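Local coordinates for protein adenylosuccinate lyase (PDB 4EEI) that probably catalyses the fumarate-releasing cleavage of adenylosuccinate to AMP, and the matching lyase step on the way to IMP, in purine biosynthesis, at residues 110-121 with 161-172; 386-394 with 403-411. All coordinates share one frame; numbering follows the deposited sequence.

Interaction 1: 110-121 with 161-172; sequences MSYVIKDLEALC and FKRRLKDLKDFQ
E118 and K169 form the one direct salt bridge between two antiparallel helices of the long helical bundle that marks the fumarase/aspartase superfamily; it is weak, with K169 NZ 3.4 Å from E118 OE2. K169 reaches it on a chain extended beyond CG, its CE passing I114 CG2 on the way. Further along the same border, towards the start of segment 110-121, a water bridges S111 OG and Q172 OE1, 3.0 Å from each of them, and donates to the amide oxygen. Inward from this polar border the seam is apolar. The axes of the two segments approach to 9.6 Å, their directions 157° apart, and two knobs-into-holes interlock them: I114 sits among L165, L168, K169 and Q172, while L168 answers from the facing helix by sitting among M110, V113, I114 and L117. L117 and L165 run antiparallel alongside each other; with L117 CG anti to its own nitrogen (chi1 175°), CD2 lies close over the backbone of L165, 3.5 Å from L165 CA. C121 SG packs against F161 CB. M110 comes up across F171, its sulfur meeting the ring edge in a Met-aromatic contact, M110 SD to F171 CD1 3.7 Å. Helices 304-333 and 217-244 cover the flanks, and D167, gripped by R164 within its own helix, also pairs with K221 of a second subunit. Beyond L117, L120 CD2 lies over one face of F161 in a CH-pi contact, 3.8 Å from the ring centroid and 15° off the normal.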
loop_
_atom_site.group_PDB
_atom_site.type_symbol
_atom_site.label_atom_id
_atom_site.label_comp_id
_atom_site.label_asym_id
_atom_site.label_seq_id
_atom_site.Cartn_x
_atom_site.Cartn_y
_atom_site.Cartn_z
ATOM N N MET B 110 -1.066 -14.863 -18.953
ATOM C CA MET B 110 -2.416 -14.311 -19.071
ATOM C C MET B 110 -3.414 -15.298 -19.648
ATOM O O MET B 110 -4.589 -15.299 -19.261
ATOM C CB MET B 110 -2.415 -13.045 -19.930
ATOM C CG MET B 110 -1.896 -11.829 -19.221
ATOM S SD MET B 110 -2.193 -10.354 -20.220
ATOM C CE MET B 110 -3.985 -10.245 -20.162
ATOM N N SER B 111 -2.958 -16.123 -20.586
ATOM C CA SER B 111 -3.833 -17.101 -21.211
ATOM C C SER B 111 -4.426 -18.031 -20.163
ATOM O O SER B 111 -5.601 -18.396 -20.239
ATOM C CB SER B 111 -3.067 -17.906 -22.263
ATOM O OG SER B 111 -2.658 -17.051 -23.313
ATOM N N TYR B 112 -3.611 -18.408 -19.183
ATOM C CA TYR B 112 -4.073 -19.298 -18.117
ATOM C C TYR B 112 -4.995 -18.565 -17.137
ATOM O O TYR B 112 -5.998 -19.123 -16.686
ATOM C CB TYR B 112 -2.889 -19.913 -17.358
ATOM C CG TYR B 112 -2.197 -21.051 -18.078
ATOM C CD1 TYR B 112 -2.777 -22.318 -18.147
ATOM C CD2 TYR B 112 -0.957 -20.871 -18.670
ATOM C CE1 TYR B 112 -2.144 -23.369 -18.806
ATOM C CE2 TYR B 112 -0.315 -21.917 -19.328
ATOM C CZ TYR B 112 -0.913 -23.158 -19.391
ATOM O OH TYR B 112 -0.266 -24.187 -20.043
ATOM N N VAL B 113 -4.647 -17.330 -16.799
ATOM C CA VAL B 113 -5.466 -16.536 -15.883
ATOM C C VAL B 113 -6.849 -16.324 -16.478
ATOM O O VAL B 113 -7.855 -16.486 -15.796
ATOM C CB VAL B 113 -4.826 -15.181 -15.617
ATOM C CG1 VAL B 113 -5.732 -14.319 -14.720
ATOM C CG2 VAL B 113 -3.456 -15.376 -14.972
ATOM N N ILE B 114 -6.889 -15.981 -17.761
ATOM C CA ILE B 114 -8.157 -15.707 -18.438
ATOM C C ILE B 114 -9.030 -16.964 -18.511
ATOM O O ILE B 114 -10.247 -16.913 -18.256
ATOM C CB ILE B 114 -7.913 -15.102 -19.840
ATOM C CG1 ILE B 114 -7.443 -13.656 -19.696
ATOM C CG2 ILE B 114 -9.193 -15.146 -20.693
ATOM C CD1 ILE B 114 -6.991 -13.016 -21.006
ATOM N N LYS B 115 -8.416 -18.098 -18.842
ATOM C CA LYS B 115 -9.155 -19.355 -18.911
ATOM C C LYS B 115 -9.730 -19.678 -17.542
ATOM O O LYS B 115 -10.897 -20.065 -17.416
ATOM C CB LYS B 115 -8.243 -20.502 -19.360
ATOM C CG LYS B 115 -8.940 -21.856 -19.379
ATOM C CD LYS B 115 -7.952 -23.011 -19.540
ATOM C CE LYS B 115 -8.667 -24.367 -19.623
ATOM N NZ LYS B 115 -9.533 -24.659 -18.438
ATOM N N ASP B 116 -8.913 -19.507 -16.509
ATOM C CA ASP B 116 -9.358 -19.833 -15.153
ATOM C C ASP B 116 -10.354 -18.816 -14.588
ATOM O O ASP B 116 -11.247 -19.184 -13.834
ATOM C CB ASP B 116 -8.162 -20.009 -14.213
ATOM C CG ASP B 116 -7.372 -21.273 -14.513
ATOM O OD1 ASP B 116 -7.989 -22.281 -14.910
ATOM O OD2 ASP B 116 -6.131 -21.257 -14.369
ATOM N N LEU B 117 -10.202 -17.542 -14.941
ATOM C CA LEU B 117 -11.173 -16.534 -14.512
ATOM C C LEU B 117 -12.542 -16.779 -15.155
ATOM O O LEU B 117 -13.576 -16.687 -14.493
ATOM C CB LEU B 117 -10.668 -15.118 -14.817
ATOM C CG LEU B 117 -11.601 -13.929 -14.547
ATOM C CD1 LEU B 117 -12.011 -13.879 -13.082
ATOM C CD2 LEU B 117 -10.934 -12.622 -14.945
ATOM N N GLU B 118 -12.558 -17.106 -16.443
ATOM C CA GLU B 118 -13.826 -17.393 -17.110
ATOM C C GLU B 118 -14.474 -18.652 -16.523
ATOM O O GLU B 118 -15.697 -18.735 -16.392
ATOM C CB GLU B 118 -13.625 -17.538 -18.621
ATOM C CG GLU B 118 -14.932 -17.667 -19.399
ATOM C CD GLU B 118 -14.792 -17.247 -20.854
ATOM O OE1 GLU B 118 -13.736 -17.544 -21.454
ATOM O OE2 GLU B 118 -15.737 -16.622 -21.393
ATOM N N ALA B 119 -13.656 -19.640 -16.166
ATOM C CA ALA B 119 -14.193 -20.862 -15.578
ATOM C C ALA B 119 -14.812 -20.579 -14.206
ATOM O O ALA B 119 -15.816 -21.195 -13.832
ATOM C CB ALA B 119 -13.114 -21.935 -15.480
ATOM N N LEU B 120 -14.212 -19.664 -13.451
ATOM C CA LEU B 120 -14.771 -19.286 -12.151
ATOM C C LEU B 120 -16.104 -18.560 -12.350
ATOM O O LEU B 120 -17.056 -18.776 -11.597
ATOM C CB LEU B 120 -13.797 -18.398 -11.367
ATOM C CG LEU B 120 -14.406 -17.795 -10.093
ATOM C CD1 LEU B 120 -14.889 -18.899 -9.150
ATOM C CD2 LEU B 120 -13.427 -16.872 -9.387
ATOM N N CYS B 121 -16.164 -17.699 -13.365
ATOM C CA CYS B 121 -17.424 -17.046 -13.740
ATOM C C CYS B 121 -18.483 -18.087 -14.043
ATOM O O CYS B 121 -19.601 -18.014 -13.513
ATOM C CB CYS B 121 -17.234 -16.121 -14.948
ATOM S SG CYS B 121 -16.278 -14.630 -14.556
ATOM N N PHE B 161 -16.792 -10.533 -11.286
ATOM C CA PHE B 161 -15.727 -11.266 -11.960
ATOM C C PHE B 161 -15.813 -11.119 -13.483
ATOM O O PHE B 161 -14.782 -11.114 -14.156
ATOM C CB PHE B 161 -15.724 -12.751 -11.543
ATOM C CG PHE B 161 -15.069 -12.997 -10.212
ATOM C CD1 PHE B 161 -13.676 -12.991 -10.103
ATOM C CD2 PHE B 161 -15.830 -13.218 -9.068
ATOM C CE1 PHE B 161 -13.047 -13.212 -8.873
ATOM C CE2 PHE B 161 -15.212 -13.450 -7.825
ATOM C CZ PHE B 161 -13.817 -13.446 -7.732
ATOM N N LYS B 162 -17.025 -10.978 -14.027
ATOM C CA LYS B 162 -17.162 -10.693 -15.468
ATOM C C LYS B 162 -16.657 -9.292 -15.838
ATOM O O LYS B 162 -16.130 -9.075 -16.941
ATOM C CB LYS B 162 -18.612 -10.883 -15.953
ATOM C CG LYS B 162 -19.080 -12.339 -15.985
ATOM C CD LYS B 162 -18.565 -13.076 -17.226
ATOM C CE LYS B 162 -19.248 -12.554 -18.480
ATOM N NZ LYS B 162 -18.468 -12.856 -19.719
ATOM N N ARG B 163 -16.833 -8.326 -14.942
ATOM C CA ARG B 163 -16.268 -7.001 -15.196
ATOM C C ARG B 163 -14.747 -7.124 -15.281
ATOM O O ARG B 163 -14.113 -6.495 -16.134
ATOM C CB ARG B 163 -16.686 -5.995 -14.112
ATOM C CG ARG B 163 -18.146 -5.556 -14.204
ATOM C CD ARG B 163 -18.458 -4.371 -13.266
ATOM N NE ARG B 163 -18.451 -4.713 -11.835
ATOM C CZ ARG B 163 -19.498 -5.216 -11.187
ATOM N NH1 ARG B 163 -20.622 -5.488 -11.843
ATOM N NH2 ARG B 163 -19.429 -5.459 -9.886
ATOM N N ARG B 164 -14.165 -7.948 -14.415
ATOM C CA ARG B 164 -12.712 -8.146 -14.432
ATOM C C ARG B 164 -12.287 -8.935 -15.666
ATOM O O ARG B 164 -11.233 -8.667 -16.252
ATOM C CB ARG B 164 -12.248 -8.861 -13.163
ATOM C CG ARG B 164 -12.615 -8.142 -11.865
ATOM C CD ARG B 164 -11.767 -6.878 -11.616
ATOM N NE ARG B 164 -12.188 -5.746 -12.447
ATOM C CZ ARG B 164 -13.241 -4.973 -12.184
ATOM N NH1 ARG B 164 -13.562 -3.980 -13.002
ATOM N NH2 ARG B 164 -13.971 -5.195 -11.097
ATOM N N LEU B 165 -13.111 -9.897 -16.074
ATOM C CA LEU B 165 -12.784 -10.693 -17.254
ATOM C C LEU B 165 -12.746 -9.808 -18.494
ATOM O O LEU B 165 -11.861 -9.948 -19.342
ATOM C CB LEU B 165 -13.764 -11.872 -17.425
ATOM C CG LEU B 165 -13.525 -12.743 -18.661
ATOM C CD1 LEU B 165 -12.182 -13.468 -18.559
ATOM C CD2 LEU B 165 -14.657 -13.743 -18.832
ATOM N N LYS B 166 -13.690 -8.878 -18.607
ATOM C CA LYS B 166 -13.645 -7.947 -19.726
ATOM C C LYS B 166 -12.389 -7.066 -19.683
ATOM O O LYS B 166 -11.771 -6.832 -20.719
ATOM C CB LYS B 166 -14.912 -7.087 -19.805
ATOM C CG LYS B 166 -14.933 -6.161 -21.024
ATOM C CD LYS B 166 -16.127 -5.220 -20.989
ATOM C CE LYS B 166 -16.082 -4.201 -22.136
ATOM N NZ LYS B 166 -14.994 -3.174 -21.995
ATOM N N ASP B 167 -12.014 -6.578 -18.500
ATOM C CA ASP B 167 -10.778 -5.791 -18.358
ATOM C C ASP B 167 -9.582 -6.587 -18.888
ATOM O O ASP B 167 -8.739 -6.047 -19.609
ATOM C CB ASP B 167 -10.496 -5.439 -16.885
ATOM C CG ASP B 167 -11.499 -4.454 -16.290
ATOM O OD1 ASP B 167 -12.201 -3.769 -17.066
ATOM O OD2 ASP B 167 -11.562 -4.357 -15.030
ATOM N N LEU B 168 -9.497 -7.863 -18.517
ATOM C CA LEU B 168 -8.354 -8.695 -18.912
ATOM C C LEU B 168 -8.347 -8.992 -20.411
ATOM O O LEU B 168 -7.290 -8.961 -21.062
ATOM C CB LEU B 168 -8.312 -10.009 -18.121
ATOM C CG LEU B 168 -7.769 -9.993 -16.700
ATOM C CD1 LEU B 168 -7.656 -11.409 -16.169
ATOM C CD2 LEU B 168 -6.415 -9.303 -16.652
ATOM N N LYS B 169 -9.520 -9.289 -20.961
ATOM C CA LYS B 169 -9.614 -9.557 -22.388
ATOM C C LYS B 169 -9.295 -8.282 -23.185
ATOM O O LYS B 169 -8.710 -8.349 -24.271
ATOM C CB LYS B 169 -10.989 -10.126 -22.747
ATOM C CG LYS B 169 -11.182 -11.587 -22.297
ATOM C CD LYS B 169 -12.528 -12.140 -22.761
ATOM C CE LYS B 169 -12.592 -13.653 -22.586
ATOM N NZ LYS B 169 -13.929 -14.232 -22.905
ATOM N N ASP B 170 -9.671 -7.124 -22.647
ATOM C CA ASP B 170 -9.303 -5.854 -23.271
ATOM C C ASP B 170 -7.788 -5.684 -23.277
ATOM O O ASP B 170 -7.203 -5.255 -24.270
ATOM C CB ASP B 170 -9.940 -4.664 -22.544
ATOM C CG ASP B 170 -11.420 -4.502 -22.861
ATOM O OD1 ASP B 170 -11.883 -5.078 -23.870
ATOM O OD2 ASP B 170 -12.115 -3.787 -22.100
ATOM N N PHE B 171 -7.155 -6.006 -22.160
ATOM C CA PHE B 171 -5.703 -5.864 -22.062
ATOM C C PHE B 171 -5.045 -6.869 -22.986
ATOM O O PHE B 171 -4.027 -6.582 -23.605
ATOM C CB PHE B 171 -5.229 -6.105 -20.640
ATOM C CG PHE B 171 -3.783 -5.754 -20.420
ATOM C CD1 PHE B 171 -2.785 -6.708 -20.575
ATOM C CD2 PHE B 171 -3.424 -4.471 -20.059
ATOM C CE1 PHE B 171 -1.437 -6.371 -20.366
ATOM C CE2 PHE B 171 -2.083 -4.123 -19.852
ATOM C CZ PHE B 171 -1.091 -5.072 -20.009
ATOM N N GLN B 172 -5.636 -8.055 -23.084
ATOM C CA GLN B 172 -5.114 -9.079 -23.978
ATOM C C GLN B 172 -5.108 -8.599 -25.431
ATOM O O GLN B 172 -4.185 -8.915 -26.189
ATOM C CB GLN B 172 -5.930 -10.368 -23.836
ATOM C CG GLN B 172 -5.338 -11.569 -24.554
ATOM C CD GLN B 172 -6.210 -12.793 -24.411
ATOM O OE1 GLN B 172 -5.725 -13.894 -24.107
ATOM N NE2 GLN B 172 -7.512 -12.615 -24.629
HETATM O O HOH W 1 -2.763 -14.105 -23.782
HETATM O O HOH W 2 -17.604 -15.751 -20.096
#

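Interaction 2: 386-394 with 403-411; sequences ESFSKKLQK and ILDIPEMDF
S387 and E408 face each other at the start of helix 388-400, where the returning segment 403-411, mostly loop, lies along the helix's first turns in the C-terminal helical region. S387 OG donates to E408 OE1 at 2.8 Å on the syn side of the carboxylate; the bend of E408 at chi2 (66°) brings the acid up to the hydroxyl. As N-cap, S387 OG also accepts from K390 N, 3.3 Å away. Next along the helix, S389 points at the loop and gives its hydroxyl to P407 O, S389 OG to P407 O 2.7 Å, arriving 28° out of the carbonyl plane; Y356 of helix 352-363 is a second hydrogen-bond partner of that OG. K390 starts away from the loop but folds back through three bent torsions, bringing NZ to I406 O at 3.2 Å. Q393 closes the row: its OE1 accepts from I406 N at 2.9 Å, nearly straight and in the plane of the amide carbonyl. The same Q393 OE1 lies only 2.8 Å from L404 O, another acceptor, so the orientation of this amide is doubtful. Beneath the polar row I406 wedges inward, CG2 against S389 and CD1 beside the Q393 backbone, its CD1 also meeting L392 CD2 crosswise. S389 and K390, and Q393 if its amide is oriented as modelled, thus bond to backbone groups of I406 and P407, probably holding the loop's path without strand pairing.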
loop_
_atom_site.group_PDB
_atom_site.type_symbol
_atom_site.label_atom_id
_atom_site.label_comp_id
_atom_site.label_asym_id
_atom_site.label_seq_id
_atom_site.Cartn_x
_atom_site.Cartn_y
_atom_site.Cartn_z
ATOM N N GLU B 386 -52.001 -16.639 12.775
ATOM C CA GLU B 386 -52.817 -15.449 12.545
ATOM C C GLU B 386 -52.310 -14.627 11.362
ATOM O O GLU B 386 -51.137 -14.249 11.315
ATOM C CB GLU B 386 -52.867 -14.588 13.806
ATOM C CG GLU B 386 -53.678 -15.204 14.937
ATOM C CD GLU B 386 -53.653 -14.367 16.202
ATOM O OE1 GLU B 386 -53.948 -13.156 16.133
ATOM O OE2 GLU B 386 -53.331 -14.925 17.270
ATOM N N SER B 387 -53.196 -14.347 10.410
ATOM C CA SER B 387 -52.809 -13.634 9.192
ATOM C C SER B 387 -52.750 -12.120 9.373
ATOM O O SER B 387 -53.783 -11.475 9.533
ATOM C CB SER B 387 -53.766 -13.966 8.046
ATOM O OG SER B 387 -53.530 -13.112 6.939
ATOM N N PHE B 388 -51.540 -11.566 9.327
ATOM C CA PHE B 388 -51.325 -10.122 9.430
ATOM C C PHE B 388 -52.176 -9.388 8.390
ATOM O O PHE B 388 -52.842 -8.403 8.709
ATOM C CB PHE B 388 -49.832 -9.799 9.236
ATOM C CG PHE B 388 -49.396 -8.466 9.813
ATOM C CD1 PHE B 388 -50.158 -7.317 9.638
ATOM C CD2 PHE B 388 -48.203 -8.366 10.518
ATOM C CE1 PHE B 388 -49.748 -6.099 10.161
ATOM C CE2 PHE B 388 -47.786 -7.149 11.047
ATOM C CZ PHE B 388 -48.561 -6.016 10.868
ATOM N N SER B 389 -52.158 -9.883 7.154
ATOM C CA SER B 389 -52.891 -9.253 6.056
ATOM C C SER B 389 -54.390 -9.134 6.330
ATOM O O SER B 389 -54.925 -8.030 6.398
ATOM C CB SER B 389 -52.656 -10.004 4.742
ATOM O OG SER B 389 -51.331 -9.811 4.267
ATOM N N LYS B 390 -55.060 -10.271 6.488
ATOM C CA LYS B 390 -56.511 -10.289 6.689
ATOM C C LYS B 390 -56.973 -9.449 7.878
ATOM O O LYS B 390 -58.034 -8.828 7.832
ATOM C CB LYS B 390 -57.019 -11.730 6.824
ATOM C CG LYS B 390 -57.060 -12.488 5.506
ATOM C CD LYS B 390 -57.889 -11.734 4.471
ATOM C CE LYS B 390 -57.093 -11.424 3.199
ATOM N NZ LYS B 390 -56.091 -10.329 3.364
ATOM N N LYS B 391 -56.165 -9.428 8.933
ATOM C CA LYS B 391 -56.469 -8.647 10.129
ATOM C C LYS B 391 -56.364 -7.154 9.870
ATOM O O LYS B 391 -57.197 -6.375 10.333
ATOM C CB LYS B 391 -55.530 -9.039 11.262
ATOM C CG LYS B 391 -55.741 -10.462 11.728
ATOM C CD LYS B 391 -54.613 -10.945 12.607
ATOM C CE LYS B 391 -55.136 -12.005 13.551
ATOM N NZ LYS B 391 -56.345 -11.533 14.288
ATOM N N LEU B 392 -55.326 -6.754 9.143
ATOM C CA LEU B 392 -55.162 -5.357 8.774
ATOM C C LEU B 392 -56.297 -4.934 7.847
ATOM O O LEU B 392 -56.895 -3.869 8.017
ATOM C CB LEU B 392 -53.816 -5.139 8.088
ATOM C CG LEU B 392 -53.468 -3.683 7.789
ATOM C CD1 LEU B 392 -53.379 -2.900 9.081
ATOM C CD2 LEU B 392 -52.156 -3.591 7.012
ATOM N N GLN B 393 -56.575 -5.788 6.866
ATOM C CA GLN B 393 -57.688 -5.620 5.938
ATOM C C GLN B 393 -59.010 -5.437 6.674
ATOM O O GLN B 393 -59.871 -4.664 6.248
ATOM C CB GLN B 393 -57.771 -6.842 5.023
ATOM C CG GLN B 393 -59.001 -6.899 4.135
ATOM C CD GLN B 393 -58.663 -7.355 2.733
ATOM O OE1 GLN B 393 -57.611 -7.010 2.199
ATOM N NE2 GLN B 393 -59.549 -8.137 2.131
ATOM N N LYS B 394 -59.159 -6.160 7.780
ATOM C CA LYS B 394 -60.347 -6.067 8.619
ATOM C C LYS B 394 -60.497 -4.653 9.176
ATOM O O LYS B 394 -61.525 -4.005 8.979
ATOM C CB LYS B 394 -60.248 -7.073 9.769
ATOM C CG LYS B 394 -61.560 -7.365 10.482
ATOM C CD LYS B 394 -61.308 -7.962 11.863
ATOM C CE LYS B 394 -60.491 -9.248 11.787
ATOM N NZ LYS B 394 -59.614 -9.421 12.985
ATOM N N ILE B 403 -61.808 -0.115 1.334
ATOM C CA ILE B 403 -61.849 -1.409 0.660
ATOM C C ILE B 403 -60.516 -1.726 -0.012
ATOM O O ILE B 403 -60.079 -1.016 -0.920
ATOM C CB ILE B 403 -63.011 -1.486 -0.359
ATOM C CG1 ILE B 403 -64.329 -1.787 0.356
ATOM C CG2 ILE B 403 -62.751 -2.558 -1.408
ATOM C CD1 ILE B 403 -64.868 -0.648 1.203
ATOM N N LEU B 404 -59.874 -2.798 0.445
ATOM C CA LEU B 404 -58.536 -3.154 -0.020
ATOM C C LEU B 404 -58.411 -4.639 -0.344
ATOM O O LEU B 404 -59.032 -5.477 0.306
ATOM C CB LEU B 404 -57.502 -2.798 1.048
ATOM C CG LEU B 404 -57.296 -1.323 1.381
ATOM C CD1 LEU B 404 -56.416 -1.193 2.603
ATOM C CD2 LEU B 404 -56.678 -0.601 0.204
ATOM N N ASP B 405 -57.606 -4.961 -1.350
ATOM C CA ASP B 405 -57.219 -6.346 -1.577
ATOM C C ASP B 405 -55.763 -6.538 -1.155
ATOM O O ASP B 405 -54.853 -6.482 -1.982
ATOM C CB ASP B 405 -57.417 -6.752 -3.038
ATOM C CG ASP B 405 -57.249 -8.246 -3.250
ATOM O OD1 ASP B 405 -57.337 -8.995 -2.255
ATOM O OD2 ASP B 405 -57.033 -8.668 -4.406
ATOM N N ILE B 406 -55.558 -6.756 0.142
ATOM C CA ILE B 406 -54.222 -6.951 0.698
ATOM C C ILE B 406 -53.742 -8.378 0.447
ATOM O O ILE B 406 -54.363 -9.335 0.903
ATOM C CB ILE B 406 -54.204 -6.661 2.217
ATOM C CG1 ILE B 406 -54.755 -5.262 2.502
ATOM C CG2 ILE B 406 -52.797 -6.806 2.775
ATOM C CD1 ILE B 406 -54.589 -4.802 3.942
ATOM N N PRO B 407 -52.626 -8.531 -0.278
ATOM C CA PRO B 407 -52.185 -9.896 -0.582
ATOM C C PRO B 407 -51.724 -10.619 0.678
ATOM O O PRO B 407 -51.184 -9.989 1.590
ATOM C CB PRO B 407 -51.006 -9.674 -1.529
ATOM C CG PRO B 407 -50.434 -8.361 -1.095
ATOM C CD PRO B 407 -51.623 -7.522 -0.664
ATOM N N GLU B 408 -51.961 -11.924 0.726
ATOM C CA GLU B 408 -51.588 -12.734 1.875
ATOM C C GLU B 408 -50.075 -12.849 1.970
ATOM O O GLU B 408 -49.413 -13.237 1.009
ATOM C CB GLU B 408 -52.215 -14.125 1.773
ATOM C CG GLU B 408 -51.922 -15.026 2.960
ATOM C CD GLU B 408 -52.548 -14.518 4.243
ATOM O OE1 GLU B 408 -52.001 -14.802 5.327
ATOM O OE2 GLU B 408 -53.589 -13.833 4.164
ATOM N N MET B 409 -49.531 -12.505 3.130
ATOM C CA MET B 409 -48.090 -12.548 3.327
ATOM C C MET B 409 -47.642 -13.806 4.061
ATOM O O MET B 409 -46.897 -13.735 5.035
ATOM C CB MET B 409 -47.606 -11.296 4.058
ATOM C CG MET B 409 -47.501 -10.067 3.167
ATOM S SD MET B 409 -46.819 -10.431 1.538
ATOM C CE MET B 409 -45.132 -9.872 1.755
ATOM N N ASP B 410 -48.099 -14.959 3.584
ATOM C CA ASP B 410 -47.602 -16.229 4.088
ATOM C C ASP B 410 -46.270 -16.497 3.403
ATOM O O ASP B 410 -45.760 -15.638 2.687
ATOM C CB ASP B 410 -48.594 -17.358 3.810
ATOM C CG ASP B 410 -48.990 -17.441 2.351
ATOM O OD1 ASP B 410 -48.538 -16.590 1.559
ATOM O OD2 ASP B 410 -49.757 -18.360 1.997
ATOM N N PHE B 411 -45.704 -17.677 3.615
ATOM C CA PHE B 411 -44.413 -17.993 3.017
ATOM C C PHE B 411 -44.428 -17.808 1.504
ATOM O O PHE B 411 -43.555 -17.148 0.944
ATOM C CB PHE B 411 -43.969 -19.411 3.373
ATOM C CG PHE B 411 -42.542 -19.702 3.007
ATOM C CD1 PHE B 411 -41.504 -19.056 3.654
ATOM C CD2 PHE B 411 -42.240 -20.613 2.011
ATOM C CE1 PHE B 411 -40.190 -19.317 3.319
ATOM C CE2 PHE B 411 -40.928 -20.879 1.670
ATOM C CZ PHE B 411 -39.902 -20.230 2.325
HETATM O O HOH W 3 -50.514 -12.071 6.301
#

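How the interactions relate
Interaction 1 lies near the middle of the chain, its centre about 6 Å from the chain centre, and interaction 2 sits towards one end, about 48 Å from it. Their centres are about 49 Å apart and their nearest atoms about 26 Å, with no contact between them. Neither touches the annotated AMP or potassium sites. Interaction 1 is nevertheless tied to the pocket by its helix: helix 94-131 starts at S94 and S95, which line the AMP site, and then runs on into the helix pair. Interaction 1 belongs to the bundle and borders a second subunit; interaction 2 joins a helix and loop of one chain alone.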